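Local structure of prohead core protein protease (Enterobacteria phage T4, 5JBL) at residues Gly31-Ile36 with Leu57-Ile62; Pro106-Asp111 with Lys181-Val186; Ile118-Trp123 with Arg132-Glu137. The protein is a serine protease of the phage prohead core that activates itself by autocatalytic cleavage and then processes prohead proteins, making space for the DNA genome. The protein carries 3 engineered substitutions. One frame throughout, in Å; residues are numbered along the deposited sequence.

Interaction 1: residues Gly31-Ile36 with Leu57-Ile62; sequences GQPGEI and LYIEGI
The ring of Pro33 meets Ile59 through its CB and CG atoms. Pro33 CG lies 3.7 Å from Ile59 CG2. Pro33 CB also lies 3.8 Å from Glu60 O and 4.0 Å from Gly61 CA. Gly61 has no side chain, so the proline comes close to its backbone. The flat peptide groups that follow are joined in an antiparallel pairing. Glu60 N gives a nearly straight bond to Glu35 O, 2.9 Å long, with the donor tilted 25° from the carbonyl plane. The return bond, Glu35 N to Glu60 O, is bent and weak.

Glu35 and Glu60 thus form a hydrogen-bonded pair, and Ile36 and Ile59 the next, non-hydrogen-bonded pair. Strand 35-38 is laid in this way against strand 53-65 of an antiparallel sheet, and Tyr58 continues the pairing to Ile37. In the non-hydrogen-bonded pair, Ile36 CA makes a CH...O contact with Tyr58 O at 3.4 Å.

Ile36 and Leu57 run side by side in the same direction. Ile36 CG2 stands anti to its own nitrogen (CG1 has chi1 -63°), which turns this methyl to Leu57 CD1 at 3.9 Å. Ile36, Leu57 and Ile59 pack against helix 142-151, with Ile150 touching both isoleucines. On the other face, the aliphatic stem of Glu35 lies beside Glu60. Glu60 itself packs on Arg132. Where the strands part, one water accepts from both Gly34 N and Ile62 N.

Interaction 2: residues Pro106-Asp111 with Lys181-Val186; sequences PRANVD and KLTVGV
Thr183 points its side chain at the loop backbone, and its hydroxyl is the polar link of the contact. Thr183 OG1 donates to Ala108 O over 2.8 Å. It arrives in the carbonyl plane and on a lone pair, with a C=O...donor angle of 132°. With chi1 at 60°, OG1 sits between the backbone nitrogen and carbonyl carbon of Thr183 and faces the loop. The same OG1 lies in a second, weak hydrogen bond with Arg161 O.

Val184 also points toward the loop, beside the threonine. Consecutive strand residues normally point to opposite sides, but Thr183 and Val184 both face Arg161 in a classic beta bulge. Val184 sends one branch forward: CG2, anti to the carbonyl carbon, lies 3.6 Å from Ala108 O and 4.3 Å from Val110 CB. The carbonyl of Ala108 is therefore met by a hydroxyl and a methyl from neighbouring residues.

The loop has supports of its own. Arg107 NH1 makes a weak bond to Asn109 O, which lies at the guanidinium edge, and a salt bridge to Glu101. Arg161 NH1 bonds to the carbonyls of Arg107 and Asn109, and Trp190 of a neighbouring subunit packs on Asn109 and Val110.

The side chain of Val184 is about 8 Å from those of Ala104 and Ala159, two active-site positions changed in this structure. The contact thus ties the loop following Ala104 to strand 181-189. One hydroxyl bond fixes where the Ala108 carbonyl sits, and Val184 adds apolar contact. Val110 N, 4.1 Å from Val184 CG2, is buried with no hydrogen-bond partner in the model, probably at some energetic cost.

Interaction 3: residues Ile118-Trp123 with Arg132-Glu137; sequences IIEDMW and RARVIE
Glu120 and Arg132 form a salt bridge across the hairpin, Glu120 OE1 lying 2.7 Å from Arg132 NH2. The oxygen uses its anti lone pair, and it sits at the guanidinium edge but 21° out of the plane. The carboxylate and guanidinium planes are nearly perpendicular, 86° apart. Arg132 NE adds a weak bond to the same oxygen. A bend at chi3 (79°) folds the arginine back to the carboxylate.

The other oxygen, Glu120 OE2, rests 3.6 Å from Arg134 CB. It bonds to Tyr58 OH, which also bonds to Arg134 NH1. This tyrosine links the two charged groups and probably holds the carboxylate in its orientation.

A classic beta bulge places Glu120. Glu120 and Asp121 both face Arg132: Glu120 N bonds to Arg132 O at 2.9 Å, and Arg132 N to Asp121 O at 3.0 Å. Before the bulge, Ile118 and Arg134 exchange two backbone bonds, and Ile118 CG2 lies 4.0 Å from Arg134 CB. Past it, Trp123 CZ3 stands 3.8 Å from Arg132 N.

Strands 115-125 and 128-135 form an antiparallel hairpin. Strand 53-65 pairs with the outer side of 128-135, and strand 99-101 with 115-125. Ile136, at the start of the homomultimerization region, packs on Asn149 of a neighbouring subunit, and Ile118 on Gly153 of the same subunit. Ile119 packs on helix 78-93 and Val135 on helix 142-151.

In the fold
Along the chain, interaction 1 closes before the others open, and interaction 3 is nested inside the loop closed by interaction 2. Interactions 1 and 3 belong to one antiparallel sheet, their centres about 10 Å apart. Strands 53-65 and 128-135 are neighbours there, joined by a backbone hydrogen bond from Ala133 N to Ile59 O. Interaction 2 is about 15 Å from interaction 3 and about 19 Å from interaction 1, between centres. It uses strand 181-189 of the second, mixed sheet, and meets interaction 3 where Ile119 packs on Gly185 and Val186. Interactions 2 and 3 both touch the same neighbouring subunit, so both contribute to the interface within the homopentamer.

Interaction 1: residues Gly31-Ile36 with Leu57-Ile62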
loop_
_atom_site.group_PDB
_atom_site.type_symbol
_atom_site.label_atom_id
_atom_site.label_comp_id
_atom_site.label_asym_id
_atom_site.label_seq_id
_atom_site.Cartn_x
_atom_site.Cartn_y
_atom_site.Cartn_z
ATOM N N GLY C 31 -22.329 -2.410 18.048
ATOM C CA GLY C 31 -21.707 -3.321 18.990
ATOM C C GLY C 31 -20.993 -4.469 18.316
ATOM O O GLY C 31 -20.728 -4.470 17.113
ATOM N N GLN C 32 -20.657 -5.475 19.129
ATOM C CA GLN C 32 -19.868 -6.605 18.649
ATOM C C GLN C 32 -20.787 -7.784 18.405
ATOM O O GLN C 32 -21.470 -8.228 19.346
ATOM C CB GLN C 32 -18.790 -6.991 19.654
ATOM C CG GLN C 32 -17.703 -5.955 19.881
ATOM C CD GLN C 32 -16.827 -6.325 21.065
ATOM O OE1 GLN C 32 -17.337 -6.537 22.158
ATOM N NE2 GLN C 32 -15.513 -6.435 20.849
ATOM N N PRO C 33 -20.869 -8.295 17.184
ATOM C CA PRO C 33 -21.676 -9.496 16.954
ATOM C C PRO C 33 -21.099 -10.674 17.723
ATOM O O PRO C 33 -19.879 -10.849 17.810
ATOM C CB PRO C 33 -21.586 -9.705 15.439
ATOM C CG PRO C 33 -21.089 -8.445 14.876
ATOM C CD PRO C 33 -20.388 -7.670 15.944
ATOM N N GLY C 34 -21.991 -11.493 18.261
ATOM C CA GLY C 34 -21.640 -12.498 19.236
ATOM C C GLY C 34 -20.973 -13.748 18.719
ATOM O O GLY C 34 -20.600 -14.595 19.535
ATOM N N GLU C 35 -20.793 -13.905 17.407
ATOM C CA GLU C 35 -20.234 -15.142 16.864
ATOM C C GLU C 35 -19.190 -14.837 15.805
ATOM O O GLU C 35 -19.447 -14.083 14.862
ATOM C CB GLU C 35 -21.316 -16.038 16.248
ATOM C CG GLU C 35 -22.463 -16.375 17.178
ATOM C CD GLU C 35 -22.013 -17.120 18.420
ATOM O OE1 GLU C 35 -20.970 -17.809 18.358
ATOM O OE2 GLU C 35 -22.704 -17.013 19.460
ATOM N N ILE C 36 -18.017 -15.429 15.965
ATOM C CA ILE C 36 -16.988 -15.439 14.936
ATOM C C ILE C 36 -16.657 -16.896 14.666
ATOM O O ILE C 36 -16.319 -17.635 15.598
ATOM C CB ILE C 36 -15.745 -14.655 15.371
ATOM C CG1 ILE C 36 -16.108 -13.181 15.576
ATOM C CG2 ILE C 36 -14.598 -14.897 14.386
ATOM C CD1 ILE C 36 -15.008 -12.369 16.201
ATOM N N LEU C 57 -14.103 -17.523 6.964
ATOM C CA LEU C 57 -14.186 -16.851 8.249
ATOM C C LEU C 57 -15.453 -16.020 8.239
ATOM O O LEU C 57 -15.626 -15.174 7.353
ATOM C CB LEU C 57 -12.960 -15.973 8.466
ATOM C CG LEU C 57 -12.947 -15.099 9.711
ATOM C CD1 LEU C 57 -13.023 -15.936 10.969
ATOM C CD2 LEU C 57 -11.653 -14.296 9.677
ATOM N N TYR C 58 -16.332 -16.246 9.217
ATOM C CA TYR C 58 -17.638 -15.599 9.236
ATOM C C TYR C 58 -17.857 -14.786 10.498
ATOM O O TYR C 58 -17.477 -15.205 11.593
ATOM C CB TYR C 58 -18.758 -16.632 9.110
ATOM C CG TYR C 58 -18.870 -17.157 7.717
ATOM C CD1 TYR C 58 -19.741 -16.562 6.822
ATOM C CD2 TYR C 58 -18.074 -18.207 7.275
ATOM C CE1 TYR C 58 -19.848 -17.005 5.539
ATOM C CE2 TYR C 58 -18.176 -18.665 5.970
ATOM C CZ TYR C 58 -19.074 -18.043 5.109
ATOM O OH TYR C 58 -19.214 -18.450 3.806
ATOM N N ILE C 59 -18.500 -13.629 10.337
ATOM C CA ILE C 59 -19.011 -12.838 11.446
ATOM C C ILE C 59 -20.530 -12.966 11.422
ATOM O O ILE C 59 -21.156 -12.700 10.385
ATOM C CB ILE C 59 -18.560 -11.375 11.333
ATOM C CG1 ILE C 59 -17.028 -11.317 11.315
ATOM C CG2 ILE C 59 -19.139 -10.556 12.485
ATOM C CD1 ILE C 59 -16.467 -9.984 10.887
ATOM N N GLU C 60 -21.122 -13.389 12.546
ATOM C CA GLU C 60 -22.568 -13.601 12.601
ATOM C C GLU C 60 -23.144 -13.050 13.900
ATOM O O GLU C 60 -22.623 -13.324 14.989
ATOM C CB GLU C 60 -22.911 -15.093 12.459
ATOM C CG GLU C 60 -24.400 -15.372 12.296
ATOM C CD GLU C 60 -24.723 -16.861 12.197
ATOM O OE1 GLU C 60 -25.536 -17.344 13.017
ATOM O OE2 GLU C 60 -24.170 -17.551 11.307
ATOM N N GLY C 61 -24.225 -12.289 13.780
ATOM C CA GLY C 61 -24.932 -11.822 14.968
ATOM C C GLY C 61 -25.759 -10.592 14.635
ATOM O O GLY C 61 -26.148 -10.382 13.485
ATOM N N ILE C 62 -25.998 -9.785 15.662
ATOM C CA ILE C 62 -26.826 -8.594 15.507
ATOM C C ILE C 62 -26.090 -7.569 14.660
ATOM O O ILE C 62 -24.985 -7.126 15.006
ATOM C CB ILE C 62 -27.210 -8.015 16.873
ATOM C CG1 ILE C 62 -28.169 -8.974 17.583
ATOM C CG2 ILE C 62 -27.811 -6.620 16.716
ATOM C CD1 ILE C 62 -28.480 -8.587 19.013
HETATM O O HOH W 1 -24.869 -10.436 18.246
#

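Interaction 2: residues Pro106-Asp111 with Lys181-Val186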
loop_
_atom_site.group_PDB
_atom_site.type_symbol
_atom_site.label_atom_id
_atom_site.label_comp_id
_atom_site.label_asym_id
_atom_site.label_seq_id
_atom_site.Cartn_x
_atom_site.Cartn_y
_atom_site.Cartn_z
ATOM N N PRO C 106 -16.930 8.333 5.565
ATOM C CA PRO C 106 -18.052 9.276 5.429
ATOM C C PRO C 106 -18.625 9.322 4.016
ATOM O O PRO C 106 -18.630 10.351 3.345
ATOM C CB PRO C 106 -17.408 10.602 5.851
ATOM C CG PRO C 106 -16.001 10.478 5.348
ATOM C CD PRO C 106 -15.625 9.024 5.535
ATOM N N ARG C 107 -19.064 8.173 3.522
ATOM C CA ARG C 107 -19.708 8.131 2.219
ATOM C C ARG C 107 -20.753 7.033 2.273
ATOM O O ARG C 107 -20.703 6.153 3.134
ATOM C CB ARG C 107 -18.706 7.955 1.072
ATOM C CG ARG C 107 -17.608 6.986 1.332
ATOM C CD ARG C 107 -16.570 6.955 0.192
ATOM N NE ARG C 107 -15.398 6.215 0.657
ATOM C CZ ARG C 107 -15.374 4.897 0.824
ATOM N NH1 ARG C 107 -16.464 4.177 0.554
ATOM N NH2 ARG C 107 -14.272 4.303 1.287
ATOM N N ALA C 108 -21.740 7.127 1.388
ATOM C CA ALA C 108 -22.860 6.188 1.405
ATOM C C ALA C 108 -22.575 4.873 0.686
ATOM O O ALA C 108 -23.220 3.862 0.996
ATOM C CB ALA C 108 -24.091 6.844 0.784
ATOM N N ASN C 109 -21.646 4.868 -0.261
ATOM C CA ASN C 109 -21.342 3.737 -1.127
ATOM C C ASN C 109 -20.123 2.970 -0.618
ATOM O O ASN C 109 -19.209 3.548 -0.031
ATOM C CB ASN C 109 -21.065 4.250 -2.545
ATOM C CG ASN C 109 -19.899 5.257 -2.577
ATOM O OD1 ASN C 109 -19.995 6.359 -2.018
ATOM N ND2 ASN C 109 -18.793 4.873 -3.219
ATOM N N VAL C 110 -20.107 1.659 -0.850
ATOM C CA VAL C 110 -18.907 0.882 -0.558
ATOM C C VAL C 110 -17.929 1.024 -1.716
ATOM O O VAL C 110 -18.318 1.066 -2.891
ATOM C CB VAL C 110 -19.245 -0.599 -0.275
ATOM C CG1 VAL C 110 -19.991 -1.212 -1.424
ATOM C CG2 VAL C 110 -17.977 -1.408 -0.053
ATOM N N ASP C 111 -16.647 1.122 -1.382
ATOM C CA ASP C 111 -15.594 1.130 -2.380
ATOM C C ASP C 111 -15.068 -0.292 -2.492
ATOM O O ASP C 111 -14.453 -0.784 -1.536
ATOM C CB ASP C 111 -14.486 2.095 -1.960
ATOM C CG ASP C 111 -13.276 2.080 -2.888
ATOM O OD1 ASP C 111 -13.164 1.202 -3.767
ATOM O OD2 ASP C 111 -12.394 2.946 -2.693
ATOM N N LYS C 181 -32.972 4.799 3.941
ATOM C CA LYS C 181 -32.446 3.851 2.975
ATOM C C LYS C 181 -31.140 3.286 3.515
ATOM O O LYS C 181 -30.237 4.041 3.888
ATOM C CB LYS C 181 -32.240 4.509 1.609
ATOM C CG LYS C 181 -31.521 3.614 0.609
ATOM C CD LYS C 181 -31.380 4.284 -0.747
ATOM C CE LYS C 181 -30.936 3.292 -1.815
ATOM N NZ LYS C 181 -30.408 3.992 -3.021
ATOM N N LEU C 182 -31.049 1.964 3.587
ATOM C CA LEU C 182 -29.841 1.300 4.056
ATOM C C LEU C 182 -28.908 1.097 2.864
ATOM O O LEU C 182 -29.285 0.449 1.890
ATOM C CB LEU C 182 -30.201 -0.041 4.701
ATOM C CG LEU C 182 -29.042 -0.834 5.319
ATOM C CD1 LEU C 182 -28.438 -0.028 6.463
ATOM C CD2 LEU C 182 -29.544 -2.175 5.821
ATOM N N THR C 183 -27.697 1.644 2.924
ATOM C CA THR C 183 -26.793 1.523 1.784
ATOM C C THR C 183 -25.619 0.586 2.020
ATOM O O THR C 183 -25.091 0.035 1.057
ATOM C CB THR C 183 -26.264 2.904 1.357
ATOM O OG1 THR C 183 -25.558 3.526 2.433
ATOM C CG2 THR C 183 -27.414 3.802 0.922
ATOM N N VAL C 184 -25.179 0.411 3.264
ATOM C CA VAL C 184 -24.162 -0.578 3.605
ATOM C C VAL C 184 -24.579 -1.213 4.919
ATOM O O VAL C 184 -24.671 -0.518 5.939
ATOM C CB VAL C 184 -22.755 0.038 3.740
ATOM C CG1 VAL C 184 -21.751 -1.047 4.132
ATOM C CG2 VAL C 184 -22.342 0.723 2.442
ATOM N N GLY C 185 -24.824 -2.525 4.909
ATOM C CA GLY C 185 -25.337 -3.178 6.101
ATOM C C GLY C 185 -24.308 -3.297 7.216
ATOM O O GLY C 185 -24.649 -3.148 8.396
ATOM N N VAL C 186 -23.048 -3.582 6.866
ATOM C CA VAL C 186 -21.988 -3.804 7.853
ATOM C C VAL C 186 -20.649 -3.287 7.332
ATOM O O VAL C 186 -20.187 -3.705 6.270
ATOM C CB VAL C 186 -21.823 -5.294 8.225
ATOM C CG1 VAL C 186 -20.517 -5.473 9.047
ATOM C CG2 VAL C 186 -23.013 -5.770 9.015
#

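Interaction 3: residues Ile118-Trp123 with Arg132-Glu137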
loop_
_atom_site.group_PDB
_atom_site.type_symbol
_atom_site.label_atom_id
_atom_site.label_comp_id
_atom_site.label_asym_id
_atom_site.label_seq_id
_atom_site.Cartn_x
_atom_site.Cartn_y
_atom_site.Cartn_z
ATOM N N ILE C 118 -18.443 -9.451 2.969
ATOM C CA ILE C 118 -19.637 -9.489 2.145
ATOM C C ILE C 118 -20.750 -10.145 2.951
ATOM O O ILE C 118 -20.552 -11.205 3.551
ATOM C CB ILE C 118 -19.388 -10.209 0.803
ATOM C CG1 ILE C 118 -20.658 -10.171 -0.055
ATOM C CG2 ILE C 118 -18.869 -11.656 1.015
ATOM C CD1 ILE C 118 -20.443 -10.564 -1.508
ATOM N N ILE C 119 -21.914 -9.501 2.981
ATOM C CA ILE C 119 -23.065 -10.024 3.708
ATOM C C ILE C 119 -23.745 -11.091 2.863
ATOM O O ILE C 119 -24.135 -10.833 1.720
ATOM C CB ILE C 119 -24.047 -8.893 4.067
ATOM C CG1 ILE C 119 -23.395 -7.948 5.079
ATOM C CG2 ILE C 119 -25.393 -9.477 4.577
ATOM C CD1 ILE C 119 -24.272 -6.776 5.524
ATOM N N GLU C 120 -23.906 -12.299 3.431
ATOM C CA GLU C 120 -24.540 -13.411 2.731
ATOM C C GLU C 120 -26.010 -13.583 3.075
ATOM O O GLU C 120 -26.750 -14.163 2.274
ATOM C CB GLU C 120 -23.830 -14.739 3.048
ATOM C CG GLU C 120 -22.347 -14.683 2.805
ATOM C CD GLU C 120 -21.718 -16.062 2.750
ATOM O OE1 GLU C 120 -22.246 -16.994 3.394
ATOM O OE2 GLU C 120 -20.696 -16.205 2.055
ATOM N N ASP C 121 -26.448 -13.112 4.235
ATOM C CA ASP C 121 -27.834 -13.332 4.635
ATOM C C ASP C 121 -28.147 -12.394 5.782
ATOM O O ASP C 121 -27.262 -12.023 6.561
ATOM C CB ASP C 121 -28.082 -14.790 5.052
ATOM C CG ASP C 121 -29.556 -15.193 4.956
ATOM O OD1 ASP C 121 -29.861 -16.392 5.133
ATOM O OD2 ASP C 121 -30.412 -14.315 4.709
ATOM N N MET C 122 -29.399 -11.980 5.852
ATOM C CA MET C 122 -29.883 -11.160 6.955
ATOM C C MET C 122 -31.265 -11.658 7.315
ATOM O O MET C 122 -31.998 -12.125 6.447
ATOM C CB MET C 122 -29.941 -9.654 6.626
ATOM C CG MET C 122 -28.578 -9.016 6.412
ATOM S SD MET C 122 -28.646 -7.283 5.918
ATOM C CE MET C 122 -29.026 -6.497 7.466
ATOM N N TRP C 123 -31.607 -11.584 8.599
ATOM C CA TRP C 123 -32.926 -12.037 9.021
ATOM C C TRP C 123 -33.298 -11.315 10.307
ATOM O O TRP C 123 -32.442 -10.737 10.981
ATOM C CB TRP C 123 -32.965 -13.566 9.190
ATOM C CG TRP C 123 -32.027 -14.127 10.242
ATOM C CD1 TRP C 123 -32.348 -14.468 11.524
ATOM C CD2 TRP C 123 -30.633 -14.439 10.084
ATOM N NE1 TRP C 123 -31.240 -14.954 12.178
ATOM C CE2 TRP C 123 -30.175 -14.945 11.319
ATOM C CE3 TRP C 123 -29.729 -14.335 9.022
ATOM C CZ2 TRP C 123 -28.856 -15.348 11.522
ATOM C CZ3 TRP C 123 -28.411 -14.720 9.226
ATOM C CH2 TRP C 123 -27.986 -15.218 10.468
ATOM N N ARG C 132 -25.202 -12.759 8.544
ATOM C CA ARG C 132 -23.963 -13.511 8.439
ATOM C C ARG C 132 -23.105 -12.843 7.377
ATOM O O ARG C 132 -23.578 -12.589 6.266
ATOM C CB ARG C 132 -24.235 -14.985 8.092
ATOM C CG ARG C 132 -22.995 -15.854 8.170
ATOM C CD ARG C 132 -23.301 -17.319 7.880
ATOM N NE ARG C 132 -23.420 -17.552 6.450
ATOM C CZ ARG C 132 -24.576 -17.701 5.810
ATOM N NH1 ARG C 132 -25.724 -17.647 6.479
ATOM N NH2 ARG C 132 -24.584 -17.907 4.499
ATOM N N ALA C 133 -21.869 -12.511 7.730
ATOM C CA ALA C 133 -20.951 -11.868 6.811
ATOM C C ALA C 133 -19.685 -12.702 6.672
ATOM O O ALA C 133 -19.128 -13.174 7.661
ATOM C CB ALA C 133 -20.578 -10.454 7.276
ATOM N N ARG C 134 -19.232 -12.871 5.441
ATOM C CA ARG C 134 -17.983 -13.569 5.164
ATOM C C ARG C 134 -16.855 -12.553 5.027
ATOM O O ARG C 134 -17.012 -11.527 4.352
ATOM C CB ARG C 134 -18.121 -14.399 3.887
ATOM C CG ARG C 134 -16.886 -15.188 3.529
ATOM C CD ARG C 134 -17.054 -15.908 2.203
ATOM N NE ARG C 134 -15.841 -16.654 1.887
ATOM C CZ ARG C 134 -15.678 -17.963 2.069
ATOM N NH1 ARG C 134 -16.671 -18.704 2.550
ATOM N NH2 ARG C 134 -14.507 -18.531 1.762
ATOM N N VAL C 135 -15.732 -12.816 5.688
ATOM C CA VAL C 135 -14.557 -11.958 5.566
ATOM C C VAL C 135 -13.844 -12.289 4.259
ATOM O O VAL C 135 -13.669 -13.465 3.916
ATOM C CB VAL C 135 -13.627 -12.135 6.778
ATOM C CG1 VAL C 135 -12.347 -11.311 6.607
ATOM C CG2 VAL C 135 -14.342 -11.721 8.034
ATOM N N ILE C 136 -13.492 -11.261 3.492
ATOM C CA ILE C 136 -12.819 -11.465 2.209
ATOM C C ILE C 136 -11.351 -11.792 2.475
ATOM O O ILE C 136 -10.649 -11.020 3.121
ATOM C CB ILE C 136 -12.956 -10.226 1.318
ATOM C CG1 ILE C 136 -14.442 -9.946 1.074
ATOM C CG2 ILE C 136 -12.170 -10.425 0.006
ATOM C CD1 ILE C 136 -14.751 -8.598 0.455
ATOM N N GLU C 137 -10.895 -12.958 2.032
ATOM C CA GLU C 137 -9.503 -13.325 2.256
ATOM C C GLU C 137 -8.777 -13.522 0.933
ATOM O O GLU C 137 -9.394 -13.857 -0.084
ATOM C CB GLU C 137 -9.394 -14.587 3.099
ATOM C CG GLU C 137 -9.876 -14.379 4.534
ATOM C CD GLU C 137 -9.459 -15.527 5.417
ATOM O OE1 GLU C 137 -8.250 -15.580 5.760
ATOM O OE2 GLU C 137 -10.310 -16.395 5.722
#